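Local coordinates for ABC transporter ATP-binding/permease protein Rv1747 (Mycobacterium tuberculosis, PDB 6CCD) that moves an unknown substrate across the membrane using energy from its ATP-binding domain, this piece being the first of two regulatory phosphothreonine-binding FHA domains, at residues H25-G30 with R34-V39; R46-L51 with V87-P92; L50-F53 with W58-I61. All coordinates share one frame; numbering follows the deposited sequence.

Contact 1 (H25-G30 with R34-V39); sequences HDVVVG and RADVRV. With SO4 (sulfate ion), chain C.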
loop_
_atom_site.group_PDB
_atom_site.type_symbol
_atom_site.label_atom_id
_atom_site.label_comp_id
_atom_site.label_asym_id
_atom_site.label_seq_id
_atom_site.Cartn_x
_atom_site.Cartn_y
_atom_site.Cartn_z
ATOM N N HIS A 25 1.767 13.980 0.235
ATOM C CA HIS A 25 2.148 13.592 -1.116
ATOM C C HIS A 25 1.891 12.101 -1.328
ATOM O O HIS A 25 2.093 11.304 -0.420
ATOM C CB HIS A 25 3.612 13.933 -1.381
ATOM C CG HIS A 25 3.874 15.404 -1.469
ATOM N ND1 HIS A 25 3.408 16.184 -2.508
ATOM C CD2 HIS A 25 4.547 16.242 -0.643
ATOM C CE1 HIS A 25 3.785 17.435 -2.319
ATOM N NE2 HIS A 25 4.479 17.498 -1.195
ATOM N N ASP A 26 1.430 11.734 -2.519
ATOM C CA ASP A 26 1.077 10.344 -2.782
ATOM C C ASP A 26 2.310 9.432 -2.727
ATOM O O ASP A 26 3.360 9.768 -3.282
ATOM C CB ASP A 26 0.398 10.210 -4.143
ATOM C CG ASP A 26 -0.946 10.930 -4.217
ATOM O OD1 ASP A 26 -1.483 11.361 -3.169
ATOM O OD2 ASP A 26 -1.479 11.047 -5.340
ATOM N N VAL A 27 2.168 8.282 -2.066
ATOM C CA VAL A 27 3.236 7.282 -1.982
ATOM C C VAL A 27 3.023 6.207 -3.047
ATOM O O VAL A 27 1.920 5.704 -3.185
ATOM C CB VAL A 27 3.263 6.617 -0.598
ATOM C CG1 VAL A 27 4.395 5.614 -0.485
ATOM C CG2 VAL A 27 3.374 7.672 0.502
ATOM N N VAL A 28 4.070 5.844 -3.780
ATOM C CA VAL A 28 3.959 4.780 -4.778
ATOM C C VAL A 28 4.517 3.450 -4.272
ATOM O O VAL A 28 5.671 3.367 -3.812
ATOM C CB VAL A 28 4.683 5.154 -6.081
ATOM C CG1 VAL A 28 4.597 4.002 -7.087
ATOM C CG2 VAL A 28 4.088 6.439 -6.662
ATOM N N VAL A 29 3.675 2.419 -4.347
ATOM C CA VAL A 29 4.054 1.033 -4.105
ATOM C C VAL A 29 4.065 0.307 -5.438
ATOM O O VAL A 29 3.085 0.351 -6.172
ATOM C CB VAL A 29 3.064 0.295 -3.169
ATOM C CG1 VAL A 29 3.531 -1.154 -2.917
ATOM C CG2 VAL A 29 2.888 1.028 -1.862
ATOM N N GLY A 30 5.160 -0.359 -5.774
ATOM C CA GLY A 30 5.154 -1.116 -7.008
ATOM C C GLY A 30 6.502 -1.685 -7.385
ATOM O O GLY A 30 7.461 -1.617 -6.616
ATOM N N ARG A 34 12.173 2.969 -8.832
ATOM C CA ARG A 34 12.068 4.236 -8.113
ATOM C C ARG A 34 10.850 4.331 -7.189
ATOM O O ARG A 34 10.585 5.392 -6.641
ATOM C CB ARG A 34 12.025 5.405 -9.102
ATOM C CG ARG A 34 13.377 5.768 -9.713
ATOM C CD ARG A 34 13.470 7.272 -9.968
ATOM N NE ARG A 34 14.219 7.968 -8.917
ATOM C CZ ARG A 34 13.736 8.961 -8.169
ATOM N NH1 ARG A 34 12.492 9.396 -8.342
ATOM N NH2 ARG A 34 14.500 9.522 -7.239
ATOM N N ALA A 35 10.105 3.236 -7.028
ATOM C CA ALA A 35 8.939 3.233 -6.142
ATOM C C ALA A 35 9.339 3.547 -4.697
ATOM O O ALA A 35 10.433 3.198 -4.259
ATOM C CB ALA A 35 8.209 1.880 -6.213
ATOM N N ASP A 36 8.458 4.220 -3.960
ATOM C CA ASP A 36 8.699 4.497 -2.549
ATOM C C ASP A 36 8.743 3.224 -1.725
ATOM O O ASP A 36 9.491 3.121 -0.756
ATOM C CB ASP A 36 7.627 5.428 -2.002
ATOM C CG ASP A 36 7.611 6.767 -2.715
ATOM O OD1 ASP A 36 8.570 7.550 -2.531
ATOM O OD2 ASP A 36 6.652 7.027 -3.463
ATOM N N VAL A 37 7.917 2.263 -2.113
ATOM C CA VAL A 37 7.917 0.926 -1.524
ATOM C C VAL A 37 8.059 -0.033 -2.692
ATOM O O VAL A 37 7.108 -0.236 -3.433
ATOM C CB VAL A 37 6.618 0.630 -0.734
ATOM C CG1 VAL A 37 6.618 -0.787 -0.206
ATOM C CG2 VAL A 37 6.427 1.628 0.425
ATOM N N ARG A 38 9.252 -0.584 -2.883
ATOM C CA ARG A 38 9.532 -1.410 -4.049
ATOM C C ARG A 38 9.236 -2.874 -3.754
ATOM O O ARG A 38 9.740 -3.436 -2.783
ATOM C CB ARG A 38 10.998 -1.256 -4.492
ATOM C CG ARG A 38 11.394 -2.164 -5.659
ATOM C CD ARG A 38 12.912 -2.446 -5.675
ATOM N NE ARG A 38 13.296 -3.380 -6.741
ATOM C CZ ARG A 38 14.539 -3.795 -6.960
ATOM N NH1 ARG A 38 15.523 -3.388 -6.168
ATOM N NH2 ARG A 38 14.803 -4.625 -7.959
ATOM N N VAL A 39 8.404 -3.470 -4.599
ATOM C CA VAL A 39 8.033 -4.875 -4.492
ATOM C C VAL A 39 8.318 -5.494 -5.855
ATOM O O VAL A 39 7.647 -5.165 -6.825
ATOM C CB VAL A 39 6.549 -5.050 -4.116
ATOM C CG1 VAL A 39 6.173 -6.528 -4.047
ATOM C CG2 VAL A 39 6.232 -4.342 -2.785
HETATM S S SO4 C . 1.175 14.388 -5.183
HETATM O O1 SO4 C . 1.128 15.804 -4.818
HETATM O O2 SO4 C . 0.574 14.193 -6.506
HETATM O O3 SO4 C . 2.563 13.926 -5.197
HETATM O O4 SO4 C . 0.429 13.628 -4.186
HETATM O O HOH W 1 5.820 9.375 -4.338
#

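Contact 2 (R46-L51 with V87-P92); sequences RAHLLL and VHIGNP. With SO4 (sulfate ion), chain B.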
loop_
_atom_site.group_PDB
_atom_site.type_symbol
_atom_site.label_atom_id
_atom_site.label_comp_id
_atom_site.label_asym_id
_atom_site.label_seq_id
_atom_site.Cartn_x
_atom_site.Cartn_y
_atom_site.Cartn_z
ATOM N N ARG A 46 4.366 -1.622 -12.142
ATOM C CA ARG A 46 5.423 -0.675 -11.774
ATOM C C ARG A 46 4.950 0.359 -10.761
ATOM O O ARG A 46 5.645 0.638 -9.784
ATOM C CB ARG A 46 5.974 -0.010 -13.030
ATOM C CG ARG A 46 6.777 -1.024 -13.868
ATOM C CD ARG A 46 7.403 -0.426 -15.093
ATOM N NE ARG A 46 8.457 0.535 -14.784
ATOM C CZ ARG A 46 9.339 0.953 -15.685
ATOM N NH1 ARG A 46 9.289 0.470 -16.919
ATOM N NH2 ARG A 46 10.267 1.843 -15.359
ATOM N N ALA A 47 3.764 0.915 -10.981
ATOM C CA ALA A 47 3.144 1.793 -9.982
ATOM C C ALA A 47 1.825 1.150 -9.592
ATOM O O ALA A 47 0.786 1.481 -10.143
ATOM C CB ALA A 47 2.929 3.202 -10.527
ATOM N N HIS A 48 1.890 0.208 -8.657
ATOM C CA HIS A 48 0.784 -0.699 -8.377
ATOM C C HIS A 48 -0.271 -0.075 -7.451
ATOM O O HIS A 48 -1.479 -0.143 -7.726
ATOM C CB HIS A 48 1.356 -2.000 -7.764
ATOM C CG HIS A 48 0.395 -3.145 -7.744
ATOM N ND1 HIS A 48 0.440 -4.169 -8.668
ATOM C CD2 HIS A 48 -0.636 -3.434 -6.912
ATOM C CE1 HIS A 48 -0.519 -5.041 -8.407
ATOM N NE2 HIS A 48 -1.192 -4.618 -7.348
ATOM N N LEU A 49 0.186 0.521 -6.350
ATOM C CA LEU A 49 -0.689 1.232 -5.419
ATOM C C LEU A 49 -0.269 2.678 -5.240
ATOM O O LEU A 49 0.920 2.986 -5.309
ATOM C CB LEU A 49 -0.670 0.589 -4.035
ATOM C CG LEU A 49 -1.043 -0.870 -3.864
ATOM C CD1 LEU A 49 -0.990 -1.169 -2.379
ATOM C CD2 LEU A 49 -2.454 -1.144 -4.437
ATOM N N LEU A 50 -1.240 3.545 -4.961
ATOM C CA LEU A 50 -0.955 4.863 -4.400
ATOM C C LEU A 50 -1.413 4.873 -2.960
ATOM O O LEU A 50 -2.536 4.464 -2.669
ATOM C CB LEU A 50 -1.663 5.968 -5.191
ATOM C CG LEU A 50 -1.241 6.020 -6.661
ATOM C CD1 LEU A 50 -2.046 7.078 -7.402
ATOM C CD2 LEU A 50 0.256 6.300 -6.760
ATOM N N LEU A 51 -0.564 5.343 -2.052
ATOM C CA LEU A 51 -0.998 5.543 -0.667
ATOM C C LEU A 51 -1.129 7.032 -0.410
ATOM O O LEU A 51 -0.267 7.794 -0.817
ATOM C CB LEU A 51 -0.006 4.932 0.331
ATOM C CG LEU A 51 0.520 3.538 -0.020
ATOM C CD1 LEU A 51 1.527 3.057 1.027
ATOM C CD2 LEU A 51 -0.646 2.542 -0.145
ATOM N N VAL A 87 -2.708 -6.097 3.848
ATOM C CA VAL A 87 -3.287 -6.363 2.543
ATOM C C VAL A 87 -2.328 -7.223 1.732
ATOM O O VAL A 87 -1.159 -7.402 2.111
ATOM C CB VAL A 87 -3.588 -5.061 1.761
ATOM C CG1 VAL A 87 -4.532 -4.164 2.543
ATOM C CG2 VAL A 87 -2.283 -4.329 1.411
ATOM N N HIS A 88 -2.821 -7.762 0.624
ATOM C CA HIS A 88 -1.964 -8.432 -0.346
ATOM C C HIS A 88 -2.138 -7.775 -1.703
ATOM O O HIS A 88 -3.241 -7.393 -2.071
ATOM C CB HIS A 88 -2.296 -9.919 -0.446
ATOM C CG HIS A 88 -2.072 -10.669 0.826
ATOM N ND1 HIS A 88 -0.915 -11.372 1.081
ATOM C CD2 HIS A 88 -2.845 -10.806 1.928
ATOM C CE1 HIS A 88 -0.992 -11.926 2.276
ATOM N NE2 HIS A 88 -2.155 -11.600 2.811
ATOM N N ILE A 89 -1.048 -7.650 -2.453
ATOM C CA ILE A 89 -1.148 -7.169 -3.815
ATOM C C ILE A 89 -0.774 -8.286 -4.780
ATOM O O ILE A 89 0.059 -9.137 -4.453
ATOM C CB ILE A 89 -0.251 -5.941 -4.049
ATOM C CG1 ILE A 89 1.160 -6.195 -3.502
ATOM C CG2 ILE A 89 -0.848 -4.705 -3.349
ATOM C CD1 ILE A 89 2.109 -5.008 -3.733
ATOM N N GLY A 90 -1.397 -8.276 -5.954
ATOM C CA GLY A 90 -1.075 -9.228 -7.015
ATOM C C GLY A 90 -1.911 -10.496 -6.998
ATOM O O GLY A 90 -2.113 -11.117 -8.031
ATOM N N ASN A 91 -2.388 -10.871 -5.816
ATOM C CA ASN A 91 -3.139 -12.108 -5.607
ATOM C C ASN A 91 -3.473 -12.183 -4.129
ATOM O O ASN A 91 -2.854 -11.476 -3.342
ATOM C CB ASN A 91 -2.321 -13.343 -6.032
ATOM C CG ASN A 91 -2.783 -13.924 -7.366
ATOM O OD1 ASN A 91 -3.897 -13.661 -7.826
ATOM N ND2 ASN A 91 -1.920 -14.716 -7.989
ATOM N N PRO A 92 -4.431 -13.047 -3.735
ATOM C CA PRO A 92 -4.717 -13.203 -2.303
ATOM C C PRO A 92 -3.490 -13.657 -1.503
ATOM O O PRO A 92 -3.380 -13.349 -0.314
ATOM C CB PRO A 92 -5.814 -14.281 -2.275
ATOM C CG PRO A 92 -5.708 -14.979 -3.591
ATOM C CD PRO A 92 -5.314 -13.893 -4.557
HETATM S S SO4 B . 3.675 -2.683 -15.703
HETATM O O1 SO4 B . 3.320 -1.352 -15.222
HETATM O O2 SO4 B . 2.465 -3.343 -16.201
HETATM O O3 SO4 B . 4.687 -2.629 -16.764
HETATM O O4 SO4 B . 4.220 -3.448 -14.593
#

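Contact 3 (L50-F53 with W58-I61); sequences LLRF and WVAI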
loop_
_atom_site.group_PDB
_atom_site.type_symbol
_atom_site.label_atom_id
_atom_site.label_comp_id
_atom_site.label_asym_id
_atom_site.label_seq_id
_atom_site.Cartn_x
_atom_site.Cartn_y
_atom_site.Cartn_z
ATOM N N LEU A 50 -1.240 3.545 -4.961
ATOM C CA LEU A 50 -0.955 4.863 -4.400
ATOM C C LEU A 50 -1.413 4.873 -2.960
ATOM O O LEU A 50 -2.536 4.464 -2.669
ATOM C CB LEU A 50 -1.663 5.968 -5.191
ATOM C CG LEU A 50 -1.241 6.020 -6.661
ATOM C CD1 LEU A 50 -2.046 7.078 -7.402
ATOM C CD2 LEU A 50 0.256 6.300 -6.760
ATOM N N LEU A 51 -0.564 5.343 -2.052
ATOM C CA LEU A 51 -0.998 5.543 -0.667
ATOM C C LEU A 51 -1.129 7.032 -0.410
ATOM O O LEU A 51 -0.267 7.794 -0.817
ATOM C CB LEU A 51 -0.006 4.932 0.331
ATOM C CG LEU A 51 0.520 3.538 -0.020
ATOM C CD1 LEU A 51 1.527 3.057 1.027
ATOM C CD2 LEU A 51 -0.646 2.542 -0.145
ATOM N N ARG A 52 -2.183 7.459 0.272
ATOM C CA ARG A 52 -2.331 8.894 0.512
ATOM C C ARG A 52 -3.295 9.166 1.639
ATOM O O ARG A 52 -4.128 8.324 1.979
ATOM C CB ARG A 52 -2.799 9.618 -0.750
ATOM C CG ARG A 52 -4.266 9.350 -1.108
ATOM C CD ARG A 52 -4.581 9.750 -2.561
ATOM N NE ARG A 52 -4.266 11.143 -2.906
ATOM C CZ ARG A 52 -5.168 12.114 -3.021
ATOM N NH1 ARG A 52 -6.449 11.862 -2.805
ATOM N NH2 ARG A 52 -4.787 13.338 -3.367
ATOM N N PHE A 53 -3.141 10.339 2.247
ATOM C CA PHE A 53 -4.020 10.765 3.331
ATOM C C PHE A 53 -5.090 11.671 2.739
ATOM O O PHE A 53 -4.785 12.732 2.198
ATOM C CB PHE A 53 -3.229 11.491 4.421
ATOM C CG PHE A 53 -4.022 11.764 5.669
ATOM C CD1 PHE A 53 -4.171 10.787 6.635
ATOM C CD2 PHE A 53 -4.617 13.001 5.869
ATOM C CE1 PHE A 53 -4.909 11.028 7.782
ATOM C CE2 PHE A 53 -5.355 13.246 7.009
ATOM C CZ PHE A 53 -5.497 12.261 7.966
ATOM N N TRP A 58 -5.849 7.586 6.019
ATOM C CA TRP A 58 -4.949 6.983 5.053
ATOM C C TRP A 58 -5.713 5.991 4.200
ATOM O O TRP A 58 -6.549 5.249 4.716
ATOM C CB TRP A 58 -3.782 6.278 5.753
ATOM C CG TRP A 58 -2.733 7.224 6.225
ATOM C CD1 TRP A 58 -2.558 7.696 7.493
ATOM C CD2 TRP A 58 -1.717 7.840 5.421
ATOM N NE1 TRP A 58 -1.491 8.571 7.530
ATOM C CE2 TRP A 58 -0.957 8.670 6.271
ATOM C CE3 TRP A 58 -1.365 7.753 4.072
ATOM C CZ2 TRP A 58 0.126 9.411 5.815
ATOM C CZ3 TRP A 58 -0.299 8.500 3.616
ATOM C CH2 TRP A 58 0.441 9.314 4.488
ATOM N N VAL A 59 -5.435 5.980 2.896
ATOM C CA VAL A 59 -6.003 4.967 2.020
ATOM C C VAL A 59 -4.940 4.331 1.138
ATOM O O VAL A 59 -3.964 4.973 0.771
ATOM C CB VAL A 59 -7.125 5.541 1.120
ATOM C CG1 VAL A 59 -8.330 5.905 1.958
ATOM C CG2 VAL A 59 -6.630 6.755 0.322
ATOM N N ALA A 60 -5.136 3.056 0.816
ATOM C CA ALA A 60 -4.349 2.379 -0.207
ATOM C C ALA A 60 -5.217 2.211 -1.441
ATOM O O ALA A 60 -6.267 1.588 -1.372
ATOM C CB ALA A 60 -3.856 1.022 0.277
ATOM N N ILE A 61 -4.758 2.763 -2.555
ATOM C CA ILE A 61 -5.525 2.812 -3.801
ATOM C C ILE A 61 -4.886 1.972 -4.894
ATOM O O ILE A 61 -3.707 2.134 -5.194
ATOM C CB ILE A 61 -5.646 4.265 -4.317
ATOM C CG1 ILE A 61 -6.336 5.148 -3.274
ATOM C CG2 ILE A 61 -6.382 4.295 -5.669
ATOM C CD1 ILE A 61 -6.090 6.640 -3.468
#

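Contact 1 (H25-G30 with R34-V39)
Val29 pairs with Val37, and Gly30 with Arg38, in a short parallel bridge between strands 27-30 and 37-38. This is the edge of the mixed sheet of the FHA beta sandwich, where strand 37-38 is outermost. Three backbone bonds hold it. Val37 N donates to Val28 O, Gly30 N to Val37 O, and Val39 N to Gly30 O at 2.9 Å. The backbone angles of Gly30 suit glycine alone, and its carbonyl also receives the CA-H of Arg38.

The tight side is the buried valine face. Val29 and Val37 run alongside each other on this face, with Val29 CG2 3.9 Å from Val37 CB. The CG1 branch of Val29, anti to the backbone N (chi1 -178°), reaches Val39 CG2 at 4.2 Å. Asp36 CB packs against the buried Val27, 3.6 Å from Val27 CG1. Phe21 of strand 17-21, in the other sheet, touches Val27 and Val37.

The solvent side is polar and bridged by water. Asp36 OD2 takes the backbone N-H of Val28 at 2.9 Å through its anti lone pair, and the bond is nearly straight (175°). One water donates to both this oxygen and Asp26 O, 2.6 Å from Asp36 OD2. Farther out, a sulfate, probably from the crystallisation liquor, accepts bonds from Asp26 N and His25 ND1. Asp26 turns its own carboxylate to Arg52.

The Asp36 side chain thus continues the pairing of the two segments beyond the backbone bridge. The straight N-H bond and the donating water both place positive hydrogens at OD2, which would probably favour a charged carboxylate.

Contact 2 (R46-L51 with V87-P92)
The backbones of His48 and Ile89 stay 8.1 Å apart at their CA atoms, so this contact across the FHA beta sandwich is made by side chains, from the start of strand 49-54 and the residue before it to the end of strand 84-89. At the start of strand 49-54, His48 and Leu49 lie together across from Val29, a classic beta bulge. Both side chains also point toward strand 84-89.

Both pack on the buried side chain of Ile89. Its CB lies 3.7 Å from His48 NE2, and its CG2 branch touches both the imidazole CD2 and the leucine. The His48 and Ile89 side chains come from opposing sides and overlap flank to flank. With its CG anti to the backbone N (chi1 -165°), His48 extends its ring far enough for NE2 to come near Gly90 N, though no bond forms there. The ring is fixed at both nitrogens: NE2 donates to Gly68 O, and ND1 accepts from Ser45 N. Leu69 of strand 69-71 touches both Leu49 and Ile89.

At the outer end of 46-51, a sulfate accepts a bond from Arg46 N and another from Arg31. An anion here is consistent with the phosphothreonine-binding surface of FHA domains. Deep inside, Leu49 CD1 meets Ile89 CG2 at 3.7 Å.

Contact 3 (L50-F53 with W58-I61)
Leu50 and Ile61 form a hydrogen-bonded antiparallel pair, as do Arg52 and Val59, in the beta hairpin of strands 49-54 and 57-62 in the FHA sandwich. Each pair closes a ring of two backbone bonds. Leu50 N donates to Ile61 O, and Ile61 N returns the bond to Leu50 O at 2.8 Å. Arg52 N donates to Val59 O, and Val59 N to Arg52 O at 2.8 Å. Val59 O also accepts the CA-H of Leu51, and Arg52 O that of Trp58. Of the other residues, Leu51 bonds through its backbone to Val27 on one flank, and Trp58 and Ala60 to strand 78-81 on the other.

Two side-chain donors, Trp58 NE1 and Arg52 NE, find partners outside the hairpin. Trp58 NE1 bonds to Pro8 O. Arg52 NE makes a salt bridge with Asp26 OD1. The aliphatic part of Arg52 lies beside Val59, and its CD packs on Ile61 CD1 at 3.6 Å, before the chain bends at chi3 (-56°).

On the face of Leu51 and Ala60, Leu51 CD2 touches Ala60 CB at 3.6 Å. The same face carries the aromatic pair. Phe53 and Trp58 meet in a T-shaped stack, with the Phe53 edge turned to the indole face. The Phe53 ring and the five-membered ring of Trp58 are 4.9 Å apart at their centroids, with planes at 69°. Trp58 CE3 comes obliquely to 3.4 Å from Arg52 C. A CH-pi contact completes the pair: Phe53 CB sits 3.9 Å above the centroid of the Trp58 six-membered ring, almost on its normal.

Overall arrangement
Contacts 1 and 3 lie in the same mixed sheet, on either side of the line where strands 27-30 and 49-54 pair. Both are partly buried and rest on backbone hydrogen bonds, between parallel strands in contact 1 and antiparallel strands in contact 3. Contact 2 is different. It is fully buried and joins this sheet to the other by side-chain packing of His48, Leu49 and Ile89, without a hydrogen bond across it. Strand 49-54 serves contacts 2 and 3 and borders contact 1, through bonds such as Val27 O to Leu51 N. The Asp26-Arg52 salt bridge ties contacts 1 and 3 at the surface. Sulfates mark the outer ends of contacts 1 and 2.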